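Local coordinates for NIF3-related protein (Bacillus cereus, PDB 2GX8), which is of unknown function but belongs to the NIF3 family and binds two zinc ions at a conserved dimetal site, at residues N149-A154 with G270-L275. Numbering follows the deposited sequence.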
# COMPACT_ATOMS: atom_id res chain seq x y z
N ASN C 149 5.89 3.59 44.19
CA ASN C 149 4.70 2.89 43.70
C ASN C 149 4.55 3.02 42.19
O ASN C 149 3.51 3.47 41.70
CB ASN C 149 3.43 3.40 44.40
CG ASN C 149 3.45 3.17 45.89
OD1 ASN C 149 2.95 3.99 46.67
ND2 ASN C 149 4.04 2.05 46.31
N THR C 150 5.60 2.66 41.46
CA THR C 150 5.56 2.79 40.00
C THR C 150 4.80 1.68 39.29
O THR C 150 4.70 0.55 39.80
CB THR C 150 6.96 2.97 39.36
OG1 THR C 150 7.77 1.82 39.62
CG2 THR C 150 7.64 4.22 39.87
N GLU C 151 4.24 2.03 38.14
CA GLU C 151 3.51 1.14 37.25
C GLU C 151 4.00 1.38 35.83
O GLU C 151 4.52 2.42 35.54
CB GLU C 151 2.05 1.52 37.21
CG GLU C 151 1.24 1.29 38.41
CD GLU C 151 -0.22 1.61 38.12
OE1 GLU C 151 -0.50 2.04 36.97
OE2 GLU C 151 -1.08 1.42 39.01
N VAL C 152 3.80 0.43 34.93
CA VAL C 152 4.17 0.64 33.53
C VAL C 152 3.31 1.80 33.00
O VAL C 152 2.12 1.93 33.36
CB VAL C 152 3.96 -0.66 32.66
CG1 VAL C 152 4.06 -0.35 31.19
CG2 VAL C 152 4.98 -1.75 33.02
N LEU C 153 3.91 2.67 32.20
CA LEU C 153 3.15 3.81 31.70
C LEU C 153 2.30 3.39 30.48
O LEU C 153 1.09 3.62 30.47
CB LEU C 153 4.08 4.98 31.33
CG LEU C 153 3.44 6.16 30.60
CD1 LEU C 153 2.51 6.91 31.55
CD2 LEU C 153 4.51 7.06 30.06
N ALA C 154 2.96 2.83 29.47
CA ALA C 154 2.28 2.41 28.25
C ALA C 154 2.62 0.95 28.02
O ALA C 154 3.78 0.65 27.64
CB ALA C 154 2.74 3.24 27.05
N GLY C 270 8.07 3.38 29.69
CA GLY C 270 7.93 4.36 30.77
C GLY C 270 7.30 3.89 32.05
O GLY C 270 6.63 2.85 32.08
N LYS C 271 7.50 4.68 33.12
CA LYS C 271 6.95 4.42 34.47
C LYS C 271 6.09 5.59 34.97
O LYS C 271 6.31 6.73 34.59
CB LYS C 271 8.06 4.16 35.50
CG LYS C 271 8.86 2.88 35.25
CD LYS C 271 8.01 1.66 35.51
CE LYS C 271 8.70 0.38 35.06
NZ LYS C 271 7.96 -0.86 35.50
N ILE C 272 5.09 5.31 35.78
CA ILE C 272 4.31 6.38 36.37
C ILE C 272 4.25 6.06 37.85
O ILE C 272 3.96 4.92 38.21
CB ILE C 272 2.93 6.62 35.69
CG1 ILE C 272 2.29 7.92 36.23
CG2 ILE C 272 1.99 5.41 35.77
CD1 ILE C 272 1.02 8.35 35.52
N GLY C 273 4.59 7.04 38.68
CA GLY C 273 4.66 6.88 40.12
C GLY C 273 4.43 8.21 40.83
O GLY C 273 3.99 9.18 40.22
N TYR C 274 4.79 8.25 42.12
CA TYR C 274 4.55 9.42 42.97
C TYR C 274 5.78 9.99 43.65
O TYR C 274 6.58 9.25 44.22
CB TYR C 274 3.53 9.05 44.06
CG TYR C 274 2.17 8.69 43.52
CD1 TYR C 274 1.83 7.35 43.25
CD2 TYR C 274 1.22 9.68 43.26
CE1 TYR C 274 0.57 7.02 42.74
CE2 TYR C 274 -0.04 9.37 42.76
CZ TYR C 274 -0.36 8.05 42.49
OH TYR C 274 -1.63 7.77 41.99
N LEU C 275 5.92 11.31 43.63
CA LEU C 275 7.01 11.94 44.37
C LEU C 275 6.79 11.71 45.86
O LEU C 275 5.69 11.36 46.29
CB LEU C 275 7.11 13.44 44.06
CG LEU C 275 7.52 13.92 42.67
CD1 LEU C 275 7.40 15.42 42.55
CD2 LEU C 275 8.94 13.47 42.29
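Leu-153 rests its CB on the carbonyl of Gly-270, 3.4 Å from Gly-270 O. Its CG stands anti to the backbone N (chi1 171°), which carries CD1 on toward Ile-272. There CD1 lies 4.2 Å from Ile-272 CB, and the two side chains cross at about a right angle. Ala-311 and Leu-313 of the neighbouring strand 306-313 also pack against Leu-153. Ile-272 CG2 meets Glu-151 CB at 4.1 Å, since both residues point to the same face of the sheet. Val-152 and Lys-271 form a non-hydrogen-bonded pair with diverging side chains; Lys-271 crosses Thr-150 at about a right angle. Its chain bends at chi2 (-69°), so that CD passes 3.6 Å from Glu-151 O and NZ ends near Val-152 CG2. NZ also has a weak, long ion pair with Asp-139.

Backbone bonds hold the two segments together. Glu-151 and Ile-272 form an antiparallel hydrogen-bonded pair. Glu-151 N gives to Ile-272 O at 2.9 Å, and Ile-272 N returns a bond to Glu-151 O at 3.0 Å. The third bond, Leu-153 N to Gly-270 O at 2.7 Å, is different. Its donor stands above the carbonyl plane, 51° out of it, where segment 149-154 turns a corner. Leu-153 O faces away from this pairing and accepts from Gln-323 and Lys-327. Thr-150 CG2 lies 4.0 Å from Gly-273 CA, a close approach that the bare glycine allows. The arrangement is a short antiparallel beta pairing within a mixed sheet, in which strand 270-280 is bordered by the start of strand 150-168 and by strand 306-313.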